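PDB 4PF1: peptidase S15/CocE/NonD from Thaumarchaeota archaeon SCGC AB-539-E09, which acts as an aminopeptidase, a serine peptidase of the alpha/beta-hydrolase fold that probably removes residues from the N termini of peptides. Local coordinates for residues V436-R441 and G454-D459; P442-P445 and A449-T452; D459-T464 and V504-D509. All coordinates share one frame; numbering follows the deposited sequence.

Contact 1 of 3, residues V436-R441 and G454-D459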
ATOM      1  N   VAL A 436       5.056 -27.342 -14.350  1.00 10.52           N
ATOM      2  CA  VAL A 436       4.552 -25.986 -14.578  1.00 10.01           C
ATOM      3  C   VAL A 436       3.919 -25.458 -13.263  1.00 14.82           C
ATOM      4  O   VAL A 436       3.022 -26.108 -12.715  1.00 14.65           O
ATOM      5  CB  VAL A 436       3.544 -25.935 -15.768  1.00 12.42           C
ATOM      6  CG1 VAL A 436       3.115 -24.500 -16.062  1.00 11.74           C
ATOM      7  CG2 VAL A 436       4.125 -26.587 -17.022  1.00 12.21           C
ATOM      8  N   PRO A 437       4.387 -24.309 -12.721  1.00 12.16           N
ATOM      9  CA  PRO A 437       3.766 -23.789 -11.493  1.00 11.74           C
ATOM     10  C   PRO A 437       2.357 -23.249 -11.779  1.00 15.88           C
ATOM     11  O   PRO A 437       2.174 -22.505 -12.746  1.00 15.87           O
ATOM     12  CB  PRO A 437       4.739 -22.704 -11.037  1.00 13.48           C
ATOM     13  CG  PRO A 437       5.419 -22.251 -12.279  1.00 18.44           C
ATOM     14  CD  PRO A 437       5.454 -23.412 -13.220  1.00 14.33           C
ATOM     15  N   TYR A 438       1.345 -23.676 -10.971  1.00 12.07           N
ATOM     16  CA  TYR A 438      -0.062 -23.271 -11.164  1.00 11.15           C
ATOM     17  C   TYR A 438      -0.227 -21.761 -10.981  1.00 12.86           C
ATOM     18  O   TYR A 438      -1.158 -21.167 -11.525  1.00 11.73           O
ATOM     19  CB  TYR A 438      -1.015 -24.062 -10.240  1.00 12.25           C
ATOM     20  CG  TYR A 438      -1.175 -23.536  -8.828  1.00 13.48           C
ATOM     21  CD1 TYR A 438      -0.137 -23.633  -7.905  1.00 15.47           C
ATOM     22  CD2 TYR A 438      -2.410 -23.083  -8.371  1.00 13.96           C
ATOM     23  CE1 TYR A 438      -0.295 -23.197  -6.588  1.00 15.29           C
ATOM     24  CE2 TYR A 438      -2.587 -22.665  -7.050  1.00 14.46           C
ATOM     25  CZ  TYR A 438      -1.525 -22.718  -6.163  1.00 19.56           C
ATOM     26  OH  TYR A 438      -1.700 -22.312  -4.862  1.00 18.69           O
ATOM     27  N   ARG A 439       0.702 -21.148 -10.239  1.00  8.20           N
ATOM     28  CA  ARG A 439       0.782 -19.712 -10.012  1.00  7.49           C
ATOM     29  C   ARG A 439       2.224 -19.299 -10.070  1.00 10.53           C
ATOM     30  O   ARG A 439       3.108 -20.162 -10.002  1.00  8.52           O
ATOM     31  CB  ARG A 439       0.202 -19.342  -8.645  1.00  6.72           C
ATOM     32  CG  ARG A 439      -1.272 -19.599  -8.478  1.00  8.37           C
ATOM     33  CD  ARG A 439      -1.762 -18.922  -7.222  1.00  7.85           C
ATOM     34  NE  ARG A 439      -2.144 -17.532  -7.483  1.00  7.39           N
ATOM     35  CZ  ARG A 439      -2.391 -16.635  -6.536  1.00 19.51           C
ATOM     36  NH1 ARG A 439      -2.278 -16.962  -5.254  1.00 10.80           N
ATOM     37  NH2 ARG A 439      -2.750 -15.404  -6.862  1.00  7.71           N
ATOM     38  N   GLN A 440       2.485 -17.982 -10.123  1.00  8.01           N
ATOM     39  CA  GLN A 440       3.844 -17.455 -10.090  1.00  8.69           C
ATOM     40  C   GLN A 440       4.456 -17.742  -8.721  1.00 15.36           C
ATOM     41  O   GLN A 440       3.749 -17.720  -7.708  1.00 14.77           O
ATOM     42  CB  GLN A 440       3.865 -15.950 -10.411  1.00 10.25           C
ATOM     43  CG  GLN A 440       3.614 -15.660 -11.898  1.00 19.46           C
ATOM     44  CD  GLN A 440       3.874 -14.225 -12.290  1.00 31.51           C
ATOM     45  OE1 GLN A 440       4.575 -13.948 -13.267  1.00 31.41           O
ATOM     46  NE2 GLN A 440       3.267 -13.282 -11.584  1.00 13.07           N
ATOM     47  N   ARG A 441       5.737 -18.112  -8.702  1.00 13.68           N
ATOM     48  CA  ARG A 441       6.416 -18.466  -7.463  1.00 13.62           C
ATOM     49  C   ARG A 441       6.842 -17.213  -6.688  1.00 17.98           C
ATOM     50  O   ARG A 441       7.028 -16.161  -7.304  1.00 17.79           O
ATOM     51  CB  ARG A 441       7.596 -19.401  -7.739  1.00 12.18           C
ATOM     52  CG  ARG A 441       7.133 -20.847  -7.827  1.00 17.26           C
ATOM     53  CD  ARG A 441       8.182 -21.747  -8.413  1.00 25.68           C
ATOM     54  NE  ARG A 441       9.185 -22.132  -7.425  1.00 29.68           N
ATOM     55  CZ  ARG A 441      10.397 -22.574  -7.735  1.00 40.41           C
ATOM     56  NH1 ARG A 441      11.246 -22.922  -6.779  1.00 27.73           N
ATOM     57  NH2 ARG A 441      10.768 -22.677  -9.006  1.00 26.26           N
ATOM     58  N   GLY A 454      -7.687 -17.086  -2.969  1.00 13.37           N
ATOM     59  CA  GLY A 454      -9.052 -16.748  -3.353  1.00 12.96           C
ATOM     60  C   GLY A 454      -9.162 -16.037  -4.686  1.00 16.10           C
ATOM     61  O   GLY A 454     -10.239 -16.011  -5.279  1.00 15.30           O
ATOM     62  N   GLU A 455      -8.042 -15.466  -5.182  1.00 12.45           N
ATOM     63  CA  GLU A 455      -8.015 -14.717  -6.443  1.00 11.92           C
ATOM     64  C   GLU A 455      -7.367 -15.507  -7.596  1.00 14.73           C
ATOM     65  O   GLU A 455      -7.387 -15.036  -8.731  1.00 14.00           O
ATOM     66  CB  GLU A 455      -7.239 -13.384  -6.265  1.00 13.41           C
ATOM     67  CG  GLU A 455      -7.519 -12.618  -4.979  1.00 23.03           C
ATOM     68  CD  GLU A 455      -6.700 -11.351  -4.774  1.00 41.04           C
ATOM     69  OE1 GLU A 455      -7.104 -10.519  -3.931  1.00 42.56           O
ATOM     70  OE2 GLU A 455      -5.655 -11.189  -5.448  1.00 25.71           O
ATOM     71  N   TRP A 456      -6.784 -16.686  -7.308  1.00 11.24           N
ATOM     72  CA  TRP A 456      -5.978 -17.463  -8.253  1.00 11.16           C
ATOM     73  C   TRP A 456      -6.692 -17.873  -9.556  1.00 15.78           C
ATOM     74  O   TRP A 456      -6.036 -17.894 -10.597  1.00 14.90           O
ATOM     75  CB  TRP A 456      -5.321 -18.671  -7.554  1.00 10.31           C
ATOM     76  CG  TRP A 456      -5.860 -20.044  -7.853  1.00 11.43           C
ATOM     77  CD1 TRP A 456      -6.619 -20.815  -7.022  1.00 14.26           C
ATOM     78  CD2 TRP A 456      -5.453 -20.901  -8.931  1.00 11.50           C
ATOM     79  NE1 TRP A 456      -6.775 -22.075  -7.555  1.00 13.82           N
ATOM     80  CE2 TRP A 456      -6.085 -22.149  -8.737  1.00 15.19           C
ATOM     81  CE3 TRP A 456      -4.654 -20.719 -10.075  1.00 12.86           C
ATOM     82  CZ2 TRP A 456      -5.961 -23.202  -9.650  1.00 14.72           C
ATOM     83  CZ3 TRP A 456      -4.531 -21.763 -10.978  1.00 14.44           C
ATOM     84  CH2 TRP A 456      -5.170 -22.990 -10.759  1.00 15.13           C
ATOM     85  N   LEU A 457      -8.011 -18.133  -9.534  1.00 13.20           N
ATOM     86  CA  LEU A 457      -8.703 -18.557 -10.756  1.00 13.67           C
ATOM     87  C   LEU A 457      -8.864 -17.432 -11.808  1.00 18.06           C
ATOM     88  O   LEU A 457      -9.248 -17.728 -12.943  1.00 18.62           O
ATOM     89  CB  LEU A 457     -10.057 -19.218 -10.453  1.00 13.94           C
ATOM     90  CG  LEU A 457      -9.979 -20.656  -9.898  1.00 18.79           C
ATOM     91  CD1 LEU A 457     -11.354 -21.238  -9.738  1.00 19.11           C
ATOM     92  CD2 LEU A 457      -9.137 -21.569 -10.800  1.00 20.21           C
ATOM     93  N   VAL A 458      -8.520 -16.169 -11.461  1.00 13.49           N
ATOM     94  CA  VAL A 458      -8.554 -15.059 -12.425  1.00 13.04           C
ATOM     95  C   VAL A 458      -7.111 -14.551 -12.697  1.00 15.32           C
ATOM     96  O   VAL A 458      -6.933 -13.486 -13.290  1.00 14.35           O
ATOM     97  CB  VAL A 458      -9.536 -13.903 -12.048  1.00 16.79           C
ATOM     98  CG1 VAL A 458     -10.975 -14.400 -11.997  1.00 16.65           C
ATOM     99  CG2 VAL A 458      -9.146 -13.215 -10.741  1.00 16.46           C
ATOM    100  N   ASP A 459      -6.089 -15.356 -12.314  1.00 10.36           N
ATOM    101  CA  ASP A 459      -4.668 -15.038 -12.518  1.00  8.94           C
ATOM    102  C   ASP A 459      -4.331 -14.790 -13.987  1.00 11.18           C
ATOM    103  O   ASP A 459      -4.909 -15.421 -14.874  1.00  8.54           O
ATOM    104  CB  ASP A 459      -3.782 -16.193 -12.015  1.00 10.27           C
ATOM    105  CG  ASP A 459      -3.261 -16.081 -10.595  1.00 18.74           C
ATOM    106  OD1 ASP A 459      -3.673 -15.139  -9.879  1.00 18.91           O
ATOM    107  OD2 ASP A 459      -2.443 -16.934 -10.198  1.00 23.47           O
TER
HETATM  108  O   HOH W   1      -1.654 -18.745 -12.411  1.00  9.96           O
HETATM  109  O   HOH W   2       0.317 -16.191 -10.803  1.00 15.60           O

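Contact 2 of 3, residues P442-P445 and A449-T452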
ATOM      1  N   PRO A 442       6.890 -17.260  -5.326  1.00 14.23           N
ATOM      2  CA  PRO A 442       6.691 -18.435  -4.448  1.00 13.87           C
ATOM      3  C   PRO A 442       5.221 -18.824  -4.229  1.00 16.27           C
ATOM      4  O   PRO A 442       4.360 -17.957  -4.051  1.00 14.51           O
ATOM      5  CB  PRO A 442       7.348 -17.992  -3.135  1.00 16.10           C
ATOM      6  CG  PRO A 442       7.147 -16.502  -3.109  1.00 20.39           C
ATOM      7  CD  PRO A 442       7.280 -16.064  -4.549  1.00 15.93           C
ATOM      8  N   THR A 443       4.936 -20.138  -4.236  1.00 13.58           N
ATOM      9  CA  THR A 443       3.584 -20.633  -3.954  1.00 13.80           C
ATOM     10  C   THR A 443       3.483 -20.893  -2.452  1.00 18.26           C
ATOM     11  O   THR A 443       4.366 -21.533  -1.871  1.00 17.25           O
ATOM     12  CB  THR A 443       3.223 -21.869  -4.795  1.00 21.62           C
ATOM     13  OG1 THR A 443       4.118 -22.936  -4.485  1.00 22.73           O
ATOM     14  CG2 THR A 443       3.219 -21.581  -6.298  1.00 20.65           C
ATOM     15  N   ILE A 444       2.440 -20.350  -1.816  1.00 15.34           N
ATOM     16  CA  ILE A 444       2.255 -20.471  -0.365  1.00 15.64           C
ATOM     17  C   ILE A 444       0.896 -21.131  -0.042  1.00 20.10           C
ATOM     18  O   ILE A 444       0.013 -21.140  -0.906  1.00 19.54           O
ATOM     19  CB  ILE A 444       2.418 -19.081   0.330  1.00 18.76           C
ATOM     20  CG1 ILE A 444       1.379 -18.049  -0.185  1.00 18.95           C
ATOM     21  CG2 ILE A 444       3.864 -18.566   0.197  1.00 19.23           C
ATOM     22  CD1 ILE A 444       1.312 -16.744   0.613  1.00 25.63           C
ATOM     23  N   PRO A 445       0.699 -21.693   1.184  1.00 17.11           N
ATOM     24  CA  PRO A 445      -0.592 -22.325   1.494  1.00 16.76           C
ATOM     25  C   PRO A 445      -1.751 -21.323   1.534  1.00 20.30           C
ATOM     26  O   PRO A 445      -1.541 -20.124   1.747  1.00 18.83           O
ATOM     27  CB  PRO A 445      -0.357 -22.958   2.873  1.00 18.87           C
ATOM     28  CG  PRO A 445       1.123 -22.995   3.052  1.00 23.50           C
ATOM     29  CD  PRO A 445       1.626 -21.797   2.329  1.00 19.15           C
ATOM     30  N   ALA A 449      -1.211 -15.866   5.963  1.00 25.41           N
ATOM     31  CA  ALA A 449      -1.703 -14.501   6.212  1.00 25.38           C
ATOM     32  C   ALA A 449      -1.742 -13.607   4.949  1.00 28.00           C
ATOM     33  O   ALA A 449      -2.674 -12.810   4.798  1.00 27.99           O
ATOM     34  CB  ALA A 449      -0.861 -13.833   7.289  1.00 26.57           C
ATOM     35  N   GLU A 450      -0.739 -13.759   4.069  0.50 23.57           N
ATOM     36  CA  GLU A 450      -0.556 -12.980   2.844  0.50 22.77           C
ATOM     37  C   GLU A 450      -1.006 -13.769   1.579  0.50 25.80           C
ATOM     38  O   GLU A 450      -0.680 -13.367   0.456  0.50 25.41           O
ATOM     39  CB  GLU A 450       0.927 -12.534   2.728  0.50 24.16           C
ATOM     40  CG  GLU A 450       1.945 -13.666   2.560  0.50 31.80           C
ATOM     41  CD  GLU A 450       2.391 -14.437   3.796  0.50 41.95           C
ATOM     42  OE1 GLU A 450       1.610 -14.535   4.770  0.50 28.30           O
ATOM     43  OE2 GLU A 450       3.507 -15.004   3.757  0.50 31.28           O
ATOM     44  N   SER A 451      -1.783 -14.860   1.768  1.00 21.58           N
ATOM     45  CA  SER A 451      -2.263 -15.714   0.668  1.00 20.58           C
ATOM     46  C   SER A 451      -3.318 -15.022  -0.205  1.00 22.56           C
ATOM     47  O   SER A 451      -4.248 -14.403   0.321  1.00 22.57           O
ATOM     48  CB  SER A 451      -2.838 -17.017   1.216  1.00 23.16           C
ATOM     49  OG  SER A 451      -3.449 -17.787   0.195  1.00 26.79           O
ATOM     50  N   THR A 452      -3.176 -15.154  -1.540  1.00 16.95           N
ATOM     51  CA  THR A 452      -4.139 -14.623  -2.515  1.00 16.15           C
ATOM     52  C   THR A 452      -4.831 -15.798  -3.253  1.00 18.36           C
ATOM     53  O   THR A 452      -5.282 -15.637  -4.391  1.00 17.60           O
ATOM     54  CB  THR A 452      -3.460 -13.634  -3.488  1.00 21.59           C
ATOM     55  OG1 THR A 452      -2.434 -14.311  -4.222  1.00 20.40           O
ATOM     56  CG2 THR A 452      -2.905 -12.392  -2.780  1.00 17.29           C
TER
HETATM   57  O   HOH W   3      -2.127 -19.551  -1.371  1.00 18.71           O

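Contact 3 of 3, residues D459-T464 and V504-D509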
ATOM      1  N   ASP A 459      -6.089 -15.356 -12.314  1.00 10.36           N
ATOM      2  CA  ASP A 459      -4.668 -15.038 -12.518  1.00  8.94           C
ATOM      3  C   ASP A 459      -4.331 -14.790 -13.987  1.00 11.18           C
ATOM      4  O   ASP A 459      -4.909 -15.421 -14.874  1.00  8.54           O
ATOM      5  CB  ASP A 459      -3.782 -16.193 -12.015  1.00 10.27           C
ATOM      6  CG  ASP A 459      -3.261 -16.081 -10.595  1.00 18.74           C
ATOM      7  OD1 ASP A 459      -3.673 -15.139  -9.879  1.00 18.91           O
ATOM      8  OD2 ASP A 459      -2.443 -16.934 -10.198  1.00 23.47           O
ATOM      9  N   ASP A 460      -3.351 -13.905 -14.232  1.00  8.83           N
ATOM     10  CA  ASP A 460      -2.817 -13.647 -15.562  1.00  9.02           C
ATOM     11  C   ASP A 460      -2.039 -14.890 -15.995  1.00 13.06           C
ATOM     12  O   ASP A 460      -1.206 -15.391 -15.241  1.00 12.90           O
ATOM     13  CB  ASP A 460      -1.932 -12.379 -15.549  1.00 10.87           C
ATOM     14  CG  ASP A 460      -1.246 -12.041 -16.861  1.00 19.69           C
ATOM     15  OD1 ASP A 460      -1.813 -12.361 -17.933  1.00 20.57           O
ATOM     16  OD2 ASP A 460      -0.174 -11.405 -16.819  1.00 24.57           O
ATOM     17  N   GLN A 461      -2.395 -15.449 -17.150  1.00  9.66           N
ATOM     18  CA  GLN A 461      -1.776 -16.673 -17.645  1.00  9.68           C
ATOM     19  C   GLN A 461      -0.648 -16.375 -18.657  1.00 13.66           C
ATOM     20  O   GLN A 461      -0.202 -17.285 -19.358  1.00 14.32           O
ATOM     21  CB  GLN A 461      -2.842 -17.619 -18.242  1.00 10.87           C
ATOM     22  CG  GLN A 461      -3.857 -18.155 -17.203  1.00 10.56           C
ATOM     23  CD  GLN A 461      -3.202 -18.854 -16.030  1.00 23.02           C
ATOM     24  OE1 GLN A 461      -2.621 -19.934 -16.162  1.00 17.09           O
ATOM     25  NE2 GLN A 461      -3.280 -18.246 -14.847  1.00 15.35           N
ATOM     26  N   ARG A 462      -0.130 -15.133 -18.664  1.00  9.59           N
ATOM     27  CA  ARG A 462       0.988 -14.753 -19.533  1.00  9.80           C
ATOM     28  C   ARG A 462       2.289 -15.491 -19.143  1.00 14.44           C
ATOM     29  O   ARG A 462       3.119 -15.747 -20.020  1.00 13.23           O
ATOM     30  CB  ARG A 462       1.215 -13.233 -19.513  1.00  8.63           C
ATOM     31  CG  ARG A 462       0.413 -12.482 -20.579  1.00 12.16           C
ATOM     32  CD  ARG A 462       0.685 -10.986 -20.578  1.00 12.98           C
ATOM     33  NE  ARG A 462       0.185 -10.338 -19.365  1.00 14.48           N
ATOM     34  CZ  ARG A 462      -0.112  -9.045 -19.269  1.00 23.91           C
ATOM     35  NH1 ARG A 462       0.029  -8.245 -20.317  1.00  9.42           N
ATOM     36  NH2 ARG A 462      -0.567  -8.547 -18.126  1.00  9.92           N
ATOM     37  N   HIS A 463       2.449 -15.855 -17.836  1.00 11.53           N
ATOM     38  CA  HIS A 463       3.645 -16.541 -17.323  1.00 11.90           C
ATOM     39  C   HIS A 463       3.795 -17.963 -17.901  1.00 16.50           C
ATOM     40  O   HIS A 463       4.921 -18.426 -18.085  1.00 16.96           O
ATOM     41  CB  HIS A 463       3.678 -16.550 -15.777  1.00 12.57           C
ATOM     42  CG  HIS A 463       2.731 -17.507 -15.112  1.00 15.65           C
ATOM     43  ND1 HIS A 463       3.170 -18.724 -14.609  1.00 17.27           N
ATOM     44  CD2 HIS A 463       1.420 -17.357 -14.807  1.00 16.91           C
ATOM     45  CE1 HIS A 463       2.110 -19.284 -14.045  1.00 16.36           C
ATOM     46  NE2 HIS A 463       1.032 -18.506 -14.147  1.00 16.50           N
ATOM     47  N   THR A 464       2.674 -18.613 -18.248  1.00 12.61           N
ATOM     48  CA  THR A 464       2.688 -19.938 -18.866  1.00 12.05           C
ATOM     49  C   THR A 464       2.656 -19.820 -20.395  1.00 14.98           C
ATOM     50  O   THR A 464       3.109 -20.730 -21.082  1.00 14.31           O
ATOM     51  CB  THR A 464       1.520 -20.799 -18.356  1.00 18.29           C
ATOM     52  OG1 THR A 464       0.300 -20.075 -18.492  1.00 17.44           O
ATOM     53  CG2 THR A 464       1.703 -21.233 -16.922  1.00 16.08           C
ATOM     54  N   VAL A 504      -4.244 -30.371 -18.729  1.00 14.15           N
ATOM     55  CA  VAL A 504      -4.821 -29.132 -18.203  1.00 13.41           C
ATOM     56  C   VAL A 504      -5.344 -28.312 -19.380  1.00 16.52           C
ATOM     57  O   VAL A 504      -4.589 -28.037 -20.314  1.00 16.87           O
ATOM     58  CB  VAL A 504      -3.791 -28.318 -17.363  1.00 16.90           C
ATOM     59  CG1 VAL A 504      -4.413 -27.037 -16.808  1.00 16.54           C
ATOM     60  CG2 VAL A 504      -3.186 -29.156 -16.245  1.00 16.58           C
ATOM     61  N   VAL A 505      -6.633 -27.945 -19.351  1.00 11.15           N
ATOM     62  CA  VAL A 505      -7.232 -27.124 -20.399  1.00 10.47           C
ATOM     63  C   VAL A 505      -7.704 -25.819 -19.766  1.00 12.55           C
ATOM     64  O   VAL A 505      -8.456 -25.852 -18.795  1.00 10.49           O
ATOM     65  CB  VAL A 505      -8.378 -27.851 -21.172  1.00 14.52           C
ATOM     66  CG1 VAL A 505      -8.988 -26.940 -22.239  1.00 14.12           C
ATOM     67  CG2 VAL A 505      -7.882 -29.151 -21.806  1.00 14.74           C
ATOM     68  N   LYS A 506      -7.246 -24.672 -20.308  1.00  9.52           N
ATOM     69  CA  LYS A 506      -7.633 -23.353 -19.797  1.00  9.12           C
ATOM     70  C   LYS A 506      -8.338 -22.520 -20.855  1.00 13.47           C
ATOM     71  O   LYS A 506      -7.854 -22.438 -21.988  1.00 13.87           O
ATOM     72  CB  LYS A 506      -6.412 -22.559 -19.310  1.00 10.39           C
ATOM     73  CG  LYS A 506      -5.452 -23.279 -18.391  1.00 13.71           C
ATOM     74  CD  LYS A 506      -4.326 -22.325 -18.043  1.00 17.37           C
ATOM     75  CE  LYS A 506      -3.095 -23.025 -17.572  1.00 20.97           C
ATOM     76  NZ  LYS A 506      -1.896 -22.151 -17.687  1.00 23.97           N
ATOM     77  N   ILE A 507      -9.445 -21.853 -20.478  1.00  9.66           N
ATOM     78  CA  ILE A 507     -10.130 -20.879 -21.337  1.00 10.10           C
ATOM     79  C   ILE A 507      -9.773 -19.510 -20.784  1.00 13.92           C
ATOM     80  O   ILE A 507      -9.894 -19.284 -19.577  1.00 13.21           O
ATOM     81  CB  ILE A 507     -11.669 -21.107 -21.445  1.00 13.31           C
ATOM     82  CG1 ILE A 507     -11.978 -22.372 -22.266  1.00 14.21           C
ATOM     83  CG2 ILE A 507     -12.382 -19.864 -22.046  1.00 13.36           C
ATOM     84  CD1 ILE A 507     -13.358 -22.850 -22.129  1.00 21.60           C
ATOM     85  N   ILE A 508      -9.294 -18.617 -21.643  1.00 10.93           N
ATOM     86  CA  ILE A 508      -8.817 -17.311 -21.214  1.00 10.65           C
ATOM     87  C   ILE A 508      -9.444 -16.181 -22.037  1.00 14.57           C
ATOM     88  O   ILE A 508      -9.639 -16.317 -23.249  1.00 13.11           O
ATOM     89  CB  ILE A 508      -7.254 -17.302 -21.322  1.00 13.52           C
ATOM     90  CG1 ILE A 508      -6.599 -18.123 -20.187  1.00 13.95           C
ATOM     91  CG2 ILE A 508      -6.665 -15.891 -21.402  1.00 13.54           C
ATOM     92  CD1 ILE A 508      -5.459 -19.017 -20.654  1.00 19.82           C
ATOM     93  N   ASP A 509      -9.731 -15.054 -21.364  1.00 11.17           N
ATOM     94  CA  ASP A 509     -10.152 -13.830 -22.013  1.00 10.83           C
ATOM     95  C   ASP A 509      -8.930 -12.922 -22.066  1.00 14.72           C
ATOM     96  O   ASP A 509      -8.465 -12.463 -21.022  1.00 14.21           O
ATOM     97  CB  ASP A 509     -11.328 -13.162 -21.263  1.00 11.92           C
ATOM     98  CG  ASP A 509     -11.816 -11.852 -21.886  1.00 14.85           C
ATOM     99  OD1 ASP A 509     -10.973 -11.081 -22.390  1.00 14.04           O
ATOM    100  OD2 ASP A 509     -13.027 -11.581 -21.821  1.00 18.71           O
TER

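Contact 1 of 3, residues V436-R441 and G454-D459
Tyr438 and Arg439 meet Trp456 and Asp459 across a long irregular loop of the C-terminal non-catalytic domain, so that the chain returns on itself between strand 425-430 and helix 462-465. The tight part is aromatic and buried. Tyr438 drives the CD2-CE2 edge of its ring into one face of the Trp456 indole in a T-shaped stack, with its ring centroid 4.8 Å from that of the indole six-membered ring and the planes at 77°. The nearest atoms are Tyr438 CD2 and Trp456 CZ3, 3.6 Å apart. Leu457 CD2 covers the opposite indole face, and Trp580 also meets Trp456 edge-to-face, so the indole is packed on more than one side.

Beside the stack the packing gives way to charge. The Arg439 side chain passes Trp456 and bends at its third torsion (chi3 87°), bringing one face of the guanidinium over Trp456 CB, which is 3.4 Å from Arg439 NE. The same group grips Asp459 side-on with two nitrogens, one to each carboxylate oxygen: Arg439 NE reaches Asp459 OD2 at 2.8 Å in a nearly straight bond (172°), and Arg439 NH2 reaches Asp459 OD1 at 3.2 Å. The two flat groups are nearly coplanar, and Arg439 NH1 is taken up by Thr452 OG1, so rotation of the guanidinium is restrained.

The looser side, where Arg439, Gln440 and Asp459 are partly exposed, carries two waters. One lies within bonding distance of both Tyr438 O and Asp459 OD2. The second donates to the same carboxylate oxygen and accepts from Gln440 N, so this oxygen takes the salt bridge and a water's proton, and perhaps another from the first water; the second water lies 2.9 Å from Asp459 OD2.

Contact 2 of 3, residues P442-P445 and A449-T452
Ile444 points its side chain across the mouth of a short, irregular loop at the surface of the C-terminal non-catalytic domain, meeting Glu450 and Ser451 on the returning limb. Neither limb is helix or strand, and the apolar part of the contact rests on one extended branch. Ile444 CG1 sits between its backbone N and carbonyl carbon (chi1 60°), and the chain then runs straight on (chi2 170°), carrying CD1 outward as the sole touching atom of the side chain. This methyl lies 3.7 Å from Glu450 CG and equally far from Ser451 CA, resting against the aliphatic stem of Glu450 and the backbone of Ser451.

Glu450 meets it aslant. In the conformer described here, one of two, the bend at the second torsion (chi2 -80°) folds the chain so that CG, and less closely CD, lie beside the methyl, while OE2 is hydrogen-bonded to Tyr229 OH; Ile444 also packs on Tyr229. Glu450 further touches Lys520 of a second subunit, placing this loop near the assembly interface.

Ser451 turns its hydroxyl to the other side of the contact, where polar atoms gather. Ser451 OG accepts from Trp453 N, which steadies the hydroxyl, and a water joins it to the facing limb. That water donates to Ile444 O at 2.7 Å and lies 2.7 Å from Ser451 OG.

Contact 3 of 3, residues D459-T464 and V504-D509
Gln461 and Ile508 bring the backbones closest, with CA atoms 7.9 Å apart, where the N-cap position of helix 462-465 faces strand 502-510 in an antiparallel four-stranded sheet of the C-terminal domain. All four touching residues are buried. Lys506, extended beyond CG, crosses Gln461 at about a right angle and donates from NZ to Gln461 OE1 at 2.8 Å, in the carbonyl plane. Gln575 OE1 and Gln577 OE1 on the neighbouring strand also accept from this ammonium, so three amide oxygens surround it and probably offset its burial. Thr464 approaches Lys506 tip to tip, but the angle is poor and its hydroxyl bonds to Gln575 instead. Nearer the stem, Gln461 CB rests 3.8 Å from Ile508 CD1, and a bend at the second torsion (chi2 -55°) lifts the amide clear of the lysine's aliphatic chain and sets OE1 at its NZ end. A leucine in place of Gln461 would probably leave Lys506 NZ without one of its acceptors, with an apolar branch against the ammonium. The other end of the amide turns back to its own segment, where Gln461 NE2 makes a weak but straight bond to Asp459 O at 3.3 Å.

After strand 425-430 the chain enters a long irregular excursion. Residues 436-441 and then 442-445 form its outgoing limb, 449-452 and 454-459 its return. Contact 2 closes the small inner loop and contact 1 the larger one around it; Arg439 and Thr452 tie the two together. Contact 3 follows in series, sharing Asp459 with contact 1, and closes a far longer loop by joining the start of helix 462-465 to strand 502-510. His463 packs against Pro437 and Gln440, bringing the helix against the outgoing limb as well as the sheet. Contacts 2 and 3 do not touch, their centres about 19 Å apart, yet all three reach the second subunit.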